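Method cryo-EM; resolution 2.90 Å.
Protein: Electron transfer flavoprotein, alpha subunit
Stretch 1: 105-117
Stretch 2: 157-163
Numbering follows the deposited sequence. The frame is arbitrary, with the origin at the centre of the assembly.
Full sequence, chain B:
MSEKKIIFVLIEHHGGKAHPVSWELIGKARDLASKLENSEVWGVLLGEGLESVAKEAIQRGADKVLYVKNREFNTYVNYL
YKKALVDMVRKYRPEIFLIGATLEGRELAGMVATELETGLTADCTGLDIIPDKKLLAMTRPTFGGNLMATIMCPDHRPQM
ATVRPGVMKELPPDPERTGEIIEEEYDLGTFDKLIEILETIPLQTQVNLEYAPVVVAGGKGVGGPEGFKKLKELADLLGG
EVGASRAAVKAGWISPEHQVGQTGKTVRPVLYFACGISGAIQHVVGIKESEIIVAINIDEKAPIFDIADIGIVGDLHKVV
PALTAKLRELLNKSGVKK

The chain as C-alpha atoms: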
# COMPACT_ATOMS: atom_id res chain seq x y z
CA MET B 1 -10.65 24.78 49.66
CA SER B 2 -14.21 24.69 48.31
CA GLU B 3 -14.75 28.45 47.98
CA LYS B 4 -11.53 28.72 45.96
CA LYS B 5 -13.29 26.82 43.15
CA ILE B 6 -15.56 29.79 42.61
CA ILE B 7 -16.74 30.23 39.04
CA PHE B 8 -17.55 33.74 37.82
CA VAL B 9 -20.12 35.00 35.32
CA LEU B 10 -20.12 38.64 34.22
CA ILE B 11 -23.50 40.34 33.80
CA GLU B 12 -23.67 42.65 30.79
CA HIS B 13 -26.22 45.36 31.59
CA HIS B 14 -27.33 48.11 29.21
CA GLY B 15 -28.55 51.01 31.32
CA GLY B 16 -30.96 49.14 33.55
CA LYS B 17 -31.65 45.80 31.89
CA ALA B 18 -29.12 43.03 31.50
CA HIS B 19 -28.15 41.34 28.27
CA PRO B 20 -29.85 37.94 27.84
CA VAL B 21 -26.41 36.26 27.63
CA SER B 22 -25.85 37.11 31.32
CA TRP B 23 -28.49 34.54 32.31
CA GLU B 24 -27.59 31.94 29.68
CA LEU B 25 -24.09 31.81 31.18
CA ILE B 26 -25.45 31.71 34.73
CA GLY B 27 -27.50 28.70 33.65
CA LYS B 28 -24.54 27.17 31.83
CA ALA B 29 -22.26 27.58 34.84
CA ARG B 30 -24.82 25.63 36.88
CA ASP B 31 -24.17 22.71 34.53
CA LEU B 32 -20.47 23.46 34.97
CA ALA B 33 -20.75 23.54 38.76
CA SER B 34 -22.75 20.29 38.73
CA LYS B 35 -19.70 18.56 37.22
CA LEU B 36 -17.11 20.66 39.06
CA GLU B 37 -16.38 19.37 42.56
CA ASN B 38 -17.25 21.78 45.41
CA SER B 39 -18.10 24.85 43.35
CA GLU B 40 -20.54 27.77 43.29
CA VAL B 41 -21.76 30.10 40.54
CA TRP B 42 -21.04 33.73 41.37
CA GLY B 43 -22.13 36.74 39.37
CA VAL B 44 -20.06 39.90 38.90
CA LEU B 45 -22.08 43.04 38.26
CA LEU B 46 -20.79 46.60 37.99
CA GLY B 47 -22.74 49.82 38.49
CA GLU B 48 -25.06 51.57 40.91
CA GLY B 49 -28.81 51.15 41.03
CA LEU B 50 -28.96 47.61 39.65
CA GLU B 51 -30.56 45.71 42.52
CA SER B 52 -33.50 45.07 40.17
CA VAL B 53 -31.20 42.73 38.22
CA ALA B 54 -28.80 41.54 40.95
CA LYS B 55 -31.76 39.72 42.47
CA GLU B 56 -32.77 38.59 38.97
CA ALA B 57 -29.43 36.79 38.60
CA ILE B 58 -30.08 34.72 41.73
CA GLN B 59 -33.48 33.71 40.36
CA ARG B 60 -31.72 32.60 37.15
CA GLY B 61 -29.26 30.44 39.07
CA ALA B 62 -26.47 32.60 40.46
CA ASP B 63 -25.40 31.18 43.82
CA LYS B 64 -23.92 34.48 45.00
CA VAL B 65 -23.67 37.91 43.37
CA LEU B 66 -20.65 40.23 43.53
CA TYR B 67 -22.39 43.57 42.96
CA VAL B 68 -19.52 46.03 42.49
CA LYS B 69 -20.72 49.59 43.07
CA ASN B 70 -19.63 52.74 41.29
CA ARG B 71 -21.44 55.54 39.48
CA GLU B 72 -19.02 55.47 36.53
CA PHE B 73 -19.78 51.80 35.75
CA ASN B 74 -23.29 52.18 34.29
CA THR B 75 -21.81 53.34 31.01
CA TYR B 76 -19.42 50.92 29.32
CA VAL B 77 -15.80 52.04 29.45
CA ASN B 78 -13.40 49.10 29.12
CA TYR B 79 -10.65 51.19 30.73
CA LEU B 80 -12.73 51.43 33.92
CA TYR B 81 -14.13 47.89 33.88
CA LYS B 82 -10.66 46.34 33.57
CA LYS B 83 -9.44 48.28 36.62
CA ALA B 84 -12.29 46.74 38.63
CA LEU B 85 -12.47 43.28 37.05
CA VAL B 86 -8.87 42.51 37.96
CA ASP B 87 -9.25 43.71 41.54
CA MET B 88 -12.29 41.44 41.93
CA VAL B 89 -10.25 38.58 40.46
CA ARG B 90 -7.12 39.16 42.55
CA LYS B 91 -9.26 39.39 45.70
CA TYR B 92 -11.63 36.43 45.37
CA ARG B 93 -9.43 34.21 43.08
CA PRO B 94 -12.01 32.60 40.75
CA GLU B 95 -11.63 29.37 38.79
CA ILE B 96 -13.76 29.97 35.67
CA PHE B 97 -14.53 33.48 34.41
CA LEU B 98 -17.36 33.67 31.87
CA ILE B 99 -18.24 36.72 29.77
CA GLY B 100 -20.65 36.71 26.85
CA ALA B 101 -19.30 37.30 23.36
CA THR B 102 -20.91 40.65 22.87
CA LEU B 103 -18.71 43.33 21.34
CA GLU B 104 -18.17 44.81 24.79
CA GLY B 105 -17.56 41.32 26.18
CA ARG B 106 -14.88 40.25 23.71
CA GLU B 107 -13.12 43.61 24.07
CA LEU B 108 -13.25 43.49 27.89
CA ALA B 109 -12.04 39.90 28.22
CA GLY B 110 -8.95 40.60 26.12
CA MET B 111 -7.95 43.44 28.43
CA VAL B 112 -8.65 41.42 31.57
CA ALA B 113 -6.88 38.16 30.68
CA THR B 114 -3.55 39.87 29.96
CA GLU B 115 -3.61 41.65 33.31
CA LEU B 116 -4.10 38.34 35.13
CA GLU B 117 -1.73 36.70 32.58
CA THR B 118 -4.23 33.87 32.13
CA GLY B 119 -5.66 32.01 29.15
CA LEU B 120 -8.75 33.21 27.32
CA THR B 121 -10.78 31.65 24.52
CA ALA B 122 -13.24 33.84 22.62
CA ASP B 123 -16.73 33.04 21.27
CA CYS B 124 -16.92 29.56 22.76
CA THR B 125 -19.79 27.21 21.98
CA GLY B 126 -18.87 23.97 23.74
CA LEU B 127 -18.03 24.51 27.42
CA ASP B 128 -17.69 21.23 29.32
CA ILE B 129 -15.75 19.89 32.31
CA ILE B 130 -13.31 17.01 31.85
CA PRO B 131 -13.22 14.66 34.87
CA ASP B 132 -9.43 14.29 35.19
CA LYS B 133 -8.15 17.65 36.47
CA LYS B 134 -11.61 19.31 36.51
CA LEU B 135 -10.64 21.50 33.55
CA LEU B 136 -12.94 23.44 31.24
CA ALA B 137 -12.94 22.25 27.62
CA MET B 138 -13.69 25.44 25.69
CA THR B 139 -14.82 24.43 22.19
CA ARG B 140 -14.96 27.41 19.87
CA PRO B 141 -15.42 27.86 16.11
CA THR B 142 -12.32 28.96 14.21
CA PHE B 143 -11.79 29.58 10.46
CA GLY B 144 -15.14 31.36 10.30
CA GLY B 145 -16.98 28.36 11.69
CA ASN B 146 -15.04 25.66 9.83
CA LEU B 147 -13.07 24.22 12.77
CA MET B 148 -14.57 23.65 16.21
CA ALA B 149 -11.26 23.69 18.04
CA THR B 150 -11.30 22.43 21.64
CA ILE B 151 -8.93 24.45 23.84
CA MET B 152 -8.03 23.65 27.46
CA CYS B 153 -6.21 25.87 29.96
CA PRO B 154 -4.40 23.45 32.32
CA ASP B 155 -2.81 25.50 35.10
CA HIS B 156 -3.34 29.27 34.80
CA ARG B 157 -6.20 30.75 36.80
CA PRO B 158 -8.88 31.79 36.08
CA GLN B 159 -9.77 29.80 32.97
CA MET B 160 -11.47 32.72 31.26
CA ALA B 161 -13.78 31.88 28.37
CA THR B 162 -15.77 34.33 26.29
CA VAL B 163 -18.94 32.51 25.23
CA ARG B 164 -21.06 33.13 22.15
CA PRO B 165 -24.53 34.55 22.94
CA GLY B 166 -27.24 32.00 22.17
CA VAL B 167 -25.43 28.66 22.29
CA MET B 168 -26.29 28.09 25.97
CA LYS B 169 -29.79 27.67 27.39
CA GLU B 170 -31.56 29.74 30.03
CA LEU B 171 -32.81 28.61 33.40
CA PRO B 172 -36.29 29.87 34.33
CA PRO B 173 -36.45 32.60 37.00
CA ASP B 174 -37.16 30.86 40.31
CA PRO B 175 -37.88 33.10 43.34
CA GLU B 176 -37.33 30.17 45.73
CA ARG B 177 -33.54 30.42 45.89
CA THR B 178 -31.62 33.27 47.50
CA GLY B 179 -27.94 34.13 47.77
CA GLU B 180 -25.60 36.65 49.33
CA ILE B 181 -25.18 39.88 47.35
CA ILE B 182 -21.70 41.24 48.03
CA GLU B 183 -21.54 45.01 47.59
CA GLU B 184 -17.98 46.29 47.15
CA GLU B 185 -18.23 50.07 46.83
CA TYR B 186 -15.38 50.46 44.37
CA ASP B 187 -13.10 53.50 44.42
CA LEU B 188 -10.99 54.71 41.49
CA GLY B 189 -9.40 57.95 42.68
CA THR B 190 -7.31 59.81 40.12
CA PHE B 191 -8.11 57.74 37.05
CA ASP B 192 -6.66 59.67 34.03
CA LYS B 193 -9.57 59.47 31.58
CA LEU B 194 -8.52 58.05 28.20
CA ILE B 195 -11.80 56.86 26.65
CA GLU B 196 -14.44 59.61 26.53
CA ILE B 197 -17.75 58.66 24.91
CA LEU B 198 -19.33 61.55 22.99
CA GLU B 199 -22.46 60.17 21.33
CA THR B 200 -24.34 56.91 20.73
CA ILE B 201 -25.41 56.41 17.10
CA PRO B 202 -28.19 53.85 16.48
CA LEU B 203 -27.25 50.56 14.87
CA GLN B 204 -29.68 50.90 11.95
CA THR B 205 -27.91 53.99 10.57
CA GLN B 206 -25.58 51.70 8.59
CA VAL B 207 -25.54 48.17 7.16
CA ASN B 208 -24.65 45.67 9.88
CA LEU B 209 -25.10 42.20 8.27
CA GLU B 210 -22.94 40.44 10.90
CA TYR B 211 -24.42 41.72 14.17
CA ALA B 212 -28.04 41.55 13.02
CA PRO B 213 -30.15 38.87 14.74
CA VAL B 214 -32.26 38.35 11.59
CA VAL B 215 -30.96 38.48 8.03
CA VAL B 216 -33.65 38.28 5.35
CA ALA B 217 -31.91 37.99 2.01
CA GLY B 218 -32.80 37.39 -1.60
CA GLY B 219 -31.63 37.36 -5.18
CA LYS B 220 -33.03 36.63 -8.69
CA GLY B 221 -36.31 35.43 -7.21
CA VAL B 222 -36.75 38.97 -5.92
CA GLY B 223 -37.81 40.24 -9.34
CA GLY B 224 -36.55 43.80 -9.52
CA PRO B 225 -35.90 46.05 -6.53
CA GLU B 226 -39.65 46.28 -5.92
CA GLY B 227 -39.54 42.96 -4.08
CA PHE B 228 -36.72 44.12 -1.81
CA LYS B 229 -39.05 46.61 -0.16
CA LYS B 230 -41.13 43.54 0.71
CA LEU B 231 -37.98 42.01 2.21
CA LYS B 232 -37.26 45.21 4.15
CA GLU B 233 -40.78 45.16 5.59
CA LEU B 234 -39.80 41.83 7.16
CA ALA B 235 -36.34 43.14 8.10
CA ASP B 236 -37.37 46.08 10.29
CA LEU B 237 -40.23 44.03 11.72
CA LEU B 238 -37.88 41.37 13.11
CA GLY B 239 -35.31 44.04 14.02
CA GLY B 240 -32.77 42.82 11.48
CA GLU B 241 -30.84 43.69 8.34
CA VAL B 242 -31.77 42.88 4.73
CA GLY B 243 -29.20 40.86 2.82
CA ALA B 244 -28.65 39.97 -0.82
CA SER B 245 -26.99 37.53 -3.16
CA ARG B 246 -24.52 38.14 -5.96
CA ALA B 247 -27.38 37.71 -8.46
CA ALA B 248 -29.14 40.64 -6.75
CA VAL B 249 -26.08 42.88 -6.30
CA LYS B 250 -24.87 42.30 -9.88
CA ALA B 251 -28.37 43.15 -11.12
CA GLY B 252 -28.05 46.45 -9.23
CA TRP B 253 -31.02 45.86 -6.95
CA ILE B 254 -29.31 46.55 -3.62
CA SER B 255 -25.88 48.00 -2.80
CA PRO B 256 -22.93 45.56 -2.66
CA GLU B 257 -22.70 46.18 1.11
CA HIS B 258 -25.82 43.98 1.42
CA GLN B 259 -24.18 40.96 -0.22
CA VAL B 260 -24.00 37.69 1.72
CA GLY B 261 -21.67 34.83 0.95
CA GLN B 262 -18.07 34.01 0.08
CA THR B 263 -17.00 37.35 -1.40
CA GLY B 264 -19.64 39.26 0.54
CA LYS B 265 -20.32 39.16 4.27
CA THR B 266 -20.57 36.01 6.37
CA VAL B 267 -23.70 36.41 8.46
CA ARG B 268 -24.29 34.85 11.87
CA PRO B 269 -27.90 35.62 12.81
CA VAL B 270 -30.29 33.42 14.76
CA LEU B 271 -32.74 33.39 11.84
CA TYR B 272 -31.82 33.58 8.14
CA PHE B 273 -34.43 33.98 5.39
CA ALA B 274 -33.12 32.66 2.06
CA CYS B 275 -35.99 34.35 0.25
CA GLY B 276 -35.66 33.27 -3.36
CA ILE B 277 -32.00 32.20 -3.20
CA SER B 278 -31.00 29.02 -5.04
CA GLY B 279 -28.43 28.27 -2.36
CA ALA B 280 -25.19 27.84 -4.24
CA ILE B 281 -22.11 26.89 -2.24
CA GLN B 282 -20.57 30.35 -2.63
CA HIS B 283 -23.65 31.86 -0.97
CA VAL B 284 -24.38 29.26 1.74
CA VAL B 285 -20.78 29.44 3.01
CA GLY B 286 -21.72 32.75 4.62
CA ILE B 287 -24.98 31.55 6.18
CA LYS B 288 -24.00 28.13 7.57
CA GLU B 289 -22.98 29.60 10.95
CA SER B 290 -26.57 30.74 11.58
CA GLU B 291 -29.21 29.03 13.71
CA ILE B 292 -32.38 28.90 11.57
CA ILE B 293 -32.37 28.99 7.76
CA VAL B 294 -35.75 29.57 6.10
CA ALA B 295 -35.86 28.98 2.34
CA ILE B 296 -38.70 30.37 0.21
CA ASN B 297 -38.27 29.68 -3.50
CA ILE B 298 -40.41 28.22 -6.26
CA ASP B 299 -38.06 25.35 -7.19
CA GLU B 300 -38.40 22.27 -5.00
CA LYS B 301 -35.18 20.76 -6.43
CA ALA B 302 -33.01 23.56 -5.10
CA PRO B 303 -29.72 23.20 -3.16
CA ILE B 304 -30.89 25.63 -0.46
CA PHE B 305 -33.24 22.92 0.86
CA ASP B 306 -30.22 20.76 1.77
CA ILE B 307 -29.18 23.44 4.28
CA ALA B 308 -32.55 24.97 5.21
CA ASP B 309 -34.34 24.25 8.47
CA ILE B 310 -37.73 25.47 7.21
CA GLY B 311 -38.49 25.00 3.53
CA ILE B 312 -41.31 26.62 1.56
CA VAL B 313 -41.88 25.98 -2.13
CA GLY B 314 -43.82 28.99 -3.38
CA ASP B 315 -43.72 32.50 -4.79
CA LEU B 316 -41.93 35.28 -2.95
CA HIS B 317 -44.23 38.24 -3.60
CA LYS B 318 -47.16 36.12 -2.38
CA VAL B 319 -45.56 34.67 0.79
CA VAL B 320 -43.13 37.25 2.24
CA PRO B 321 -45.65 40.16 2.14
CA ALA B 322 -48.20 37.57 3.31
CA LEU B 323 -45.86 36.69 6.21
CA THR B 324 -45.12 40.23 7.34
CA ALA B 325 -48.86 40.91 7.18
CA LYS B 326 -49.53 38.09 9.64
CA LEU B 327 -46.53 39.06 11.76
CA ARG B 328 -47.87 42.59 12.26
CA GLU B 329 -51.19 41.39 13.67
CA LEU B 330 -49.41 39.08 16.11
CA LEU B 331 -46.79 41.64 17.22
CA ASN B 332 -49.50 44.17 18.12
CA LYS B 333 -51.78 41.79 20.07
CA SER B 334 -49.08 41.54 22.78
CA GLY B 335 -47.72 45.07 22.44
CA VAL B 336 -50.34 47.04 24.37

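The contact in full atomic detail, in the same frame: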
# COMPACT_ATOMS: atom_id res chain seq x y z
N GLY B 105 -18.08 42.45 25.44
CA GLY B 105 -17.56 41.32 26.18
C GLY B 105 -16.25 40.78 25.64
O GLY B 105 -15.35 40.44 26.42
N ARG B 106 -16.13 40.70 24.32
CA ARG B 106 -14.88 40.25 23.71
C ARG B 106 -13.77 41.28 23.88
O ARG B 106 -12.60 40.91 24.00
CB ARG B 106 -15.09 39.95 22.23
CG ARG B 106 -16.14 38.91 21.95
CD ARG B 106 -16.17 38.54 20.48
NE ARG B 106 -14.94 37.88 20.07
CZ ARG B 106 -14.87 36.96 19.11
NH1 ARG B 106 -15.97 36.61 18.46
NH2 ARG B 106 -13.71 36.41 18.80
N GLU B 107 -14.12 42.57 23.88
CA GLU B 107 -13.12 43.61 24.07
C GLU B 107 -12.66 43.66 25.53
O GLU B 107 -11.47 43.86 25.80
CB GLU B 107 -13.70 44.95 23.62
CG GLU B 107 -13.18 46.17 24.34
CD GLU B 107 -13.68 47.45 23.72
OE1 GLU B 107 -14.77 47.44 23.12
OE2 GLU B 107 -12.97 48.47 23.82
N LEU B 108 -13.58 43.44 26.47
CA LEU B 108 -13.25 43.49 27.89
C LEU B 108 -12.40 42.30 28.30
O LEU B 108 -11.47 42.45 29.10
CB LEU B 108 -14.52 43.53 28.72
CG LEU B 108 -14.55 43.99 30.17
CD1 LEU B 108 -15.90 44.60 30.38
CD2 LEU B 108 -14.36 42.83 31.11
N ALA B 109 -12.73 41.11 27.80
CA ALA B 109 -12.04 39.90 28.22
C ALA B 109 -10.59 39.88 27.74
O ALA B 109 -9.73 39.33 28.42
CB ALA B 109 -12.77 38.67 27.70
N GLY B 110 -10.32 40.49 26.58
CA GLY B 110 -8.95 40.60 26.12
C GLY B 110 -8.10 41.50 26.99
O GLY B 110 -6.91 41.24 27.17
N MET B 111 -8.69 42.57 27.53
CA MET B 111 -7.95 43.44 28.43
C MET B 111 -7.74 42.80 29.79
O MET B 111 -6.72 43.04 30.45
CB MET B 111 -8.67 44.77 28.61
CG MET B 111 -9.05 45.47 27.33
SD MET B 111 -9.56 47.16 27.65
CE MET B 111 -7.98 47.91 28.03
N VAL B 112 -8.70 41.98 30.23
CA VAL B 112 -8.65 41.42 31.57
C VAL B 112 -7.64 40.28 31.64
O VAL B 112 -6.82 40.22 32.56
CB VAL B 112 -10.06 40.98 32.00
CG1 VAL B 112 -10.02 40.01 33.16
CG2 VAL B 112 -10.88 42.19 32.39
N ALA B 113 -7.67 39.39 30.65
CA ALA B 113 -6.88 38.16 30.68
C ALA B 113 -5.38 38.41 30.59
O ALA B 113 -4.60 37.57 31.03
CB ALA B 113 -7.29 37.24 29.55
N THR B 114 -4.96 39.54 30.02
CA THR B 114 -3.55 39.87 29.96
C THR B 114 -3.11 40.77 31.10
O THR B 114 -1.94 41.16 31.15
CB THR B 114 -3.21 40.52 28.62
OG1 THR B 114 -1.81 40.79 28.56
CG2 THR B 114 -3.96 41.79 28.48
N GLU B 115 -4.01 41.12 32.02
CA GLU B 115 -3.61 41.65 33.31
C GLU B 115 -3.37 40.52 34.31
O GLU B 115 -2.39 40.55 35.06
CB GLU B 115 -4.68 42.59 33.87
CG GLU B 115 -4.49 44.04 33.53
CD GLU B 115 -3.27 44.66 34.18
OE1 GLU B 115 -2.87 44.21 35.28
OE2 GLU B 115 -2.70 45.61 33.60
N LEU B 116 -4.26 39.53 34.31
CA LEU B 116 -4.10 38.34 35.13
C LEU B 116 -3.07 37.38 34.57
O LEU B 116 -2.68 36.45 35.29
CB LEU B 116 -5.44 37.61 35.25
CG LEU B 116 -6.67 38.49 35.39
CD1 LEU B 116 -7.92 37.66 35.18
CD2 LEU B 116 -6.70 39.18 36.74
N GLU B 117 -2.64 37.59 33.32
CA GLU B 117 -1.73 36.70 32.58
C GLU B 117 -2.28 35.28 32.52
O GLU B 117 -1.55 34.31 32.75
CB GLU B 117 -0.31 36.72 33.16
CG GLU B 117 0.21 38.11 33.47
CD GLU B 117 0.66 38.85 32.23
OE1 GLU B 117 1.06 38.19 31.26
OE2 GLU B 117 0.63 40.10 32.24
N ARG B 157 -4.91 30.47 36.20
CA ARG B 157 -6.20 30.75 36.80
C ARG B 157 -6.50 32.25 36.77
O ARG B 157 -5.61 33.06 37.06
CB ARG B 157 -6.25 30.25 38.25
CG ARG B 157 -6.33 28.74 38.36
CD ARG B 157 -7.49 28.20 37.56
NE ARG B 157 -7.49 26.74 37.53
CZ ARG B 157 -6.90 26.02 36.58
NH1 ARG B 157 -6.29 26.62 35.57
NH2 ARG B 157 -6.95 24.69 36.63
N PRO B 158 -7.74 32.64 36.44
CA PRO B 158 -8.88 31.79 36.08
C PRO B 158 -8.88 31.35 34.63
O PRO B 158 -8.27 31.99 33.78
CB PRO B 158 -10.07 32.69 36.36
CG PRO B 158 -9.57 34.05 36.10
CD PRO B 158 -8.13 34.06 36.51
N GLN B 159 -9.57 30.24 34.34
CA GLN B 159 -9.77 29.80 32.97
C GLN B 159 -10.89 30.64 32.37
O GLN B 159 -12.06 30.26 32.35
CB GLN B 159 -10.11 28.31 32.92
CG GLN B 159 -9.27 27.44 33.82
CD GLN B 159 -9.76 26.01 33.84
OE1 GLN B 159 -10.29 25.51 32.86
NE2 GLN B 159 -9.60 25.35 34.98
N MET B 160 -10.51 31.82 31.89
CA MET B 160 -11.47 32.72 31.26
C MET B 160 -11.94 32.15 29.93
O MET B 160 -11.18 31.47 29.24
CB MET B 160 -10.85 34.10 31.05
CG MET B 160 -10.19 34.67 32.28
SD MET B 160 -9.90 36.44 32.10
CE MET B 160 -11.46 36.97 31.42
N ALA B 161 -13.19 32.43 29.59
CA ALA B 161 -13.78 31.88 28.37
C ALA B 161 -14.91 32.79 27.94
O ALA B 161 -15.95 32.84 28.60
CB ALA B 161 -14.30 30.46 28.60
N THR B 162 -14.70 33.52 26.85
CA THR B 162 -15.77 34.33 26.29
C THR B 162 -16.68 33.44 25.46
O THR B 162 -16.22 32.70 24.59
CB THR B 162 -15.19 35.45 25.44
OG1 THR B 162 -14.14 36.09 26.16
CG2 THR B 162 -16.24 36.48 25.17
N VAL B 163 -17.98 33.48 25.76
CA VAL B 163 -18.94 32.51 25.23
C VAL B 163 -19.91 33.21 24.30
O VAL B 163 -20.40 34.30 24.60
CB VAL B 163 -19.69 31.80 26.37
CG1 VAL B 163 -20.41 30.57 25.87
CG2 VAL B 163 -18.75 31.45 27.50

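The centre of this contact is the side chain of Met160, which has 85 Å² covered by the helical stretch, more than any other residue of either segment. Its CA-to-CB bond points toward the helix, and an m, t, p rotamer (chi1 -50°, chi2 -164°, chi3 45°) brings the thioether against three apolar side chains. Met160 SD lies 3.7 Å from Val112 CG1, 3.7 Å from Ala113 CB and 3.9 Å from Leu116 CD1, so a single sulfur touches three residues spaced over five positions of the chain, Val112 to Leu116. The terminal methyl bends toward Ala109: Met160 CE is 4.3 Å from Ala109 CB and 4.2 Å from Ala109 O. That carbonyl is already engaged within its own stretch, accepting a hydrogen bond from the amide of Ala113 (Ala113 N to Ala109 O, 3.0 Å), so the methyl packs beside a satisfied backbone group.

Beyond the sulfur, Leu116 extends the apolar surface toward Pro158. Its CB points toward the second stretch, and in the m, t rotamer its CD1 reaches Pro158 CD at 3.8 Å as well as the sulfur of Met160. The peptide bond before Pro158 is cis, and the proline CB is directed sideways, and the closest approach to Leu116 is at CD, with Pro158 CG only slightly farther, 4.1 Å from Leu116 CD1. Arg157, next in line, points its CB away, and the nearest approach of its side chain to the first stretch is Arg157 CB to Leu116 O, 7.7 Å.

At the other end the contact is made by Thr162. Met160 and Thr162 both point toward the helix while the intervening Ala161 points away, the alternation expected of an extended chain. The helix and strand axes run nearly antiparallel, at 169°, and approach to 9.1 Å, which explains why rising numbers on one side meet falling numbers on the other. Thr162 CG2 packs 4.0 Å from Arg106 CG and 4.2 Å from Gly105 O, so arginine contributes here through the aliphatic part of its side chain; its NH2 is hydrogen-bonded elsewhere in the structure.

The polar edge is slight. Thr162 OG1 sits 3.3 Å from Ala109 CB, a hydroxyl against a methyl, and this is a packing contact rather than a polar interaction. No hydrogen bond crosses between the stretches. The helix instead keeps its backbone bonding internal, as in Ala109 N to Gly105 O at 3.0 Å and Val112 N to Leu108 O at 3.0 Å. With 318 Å² buried in total, the association rests on side-chain packing, chiefly around one methionine.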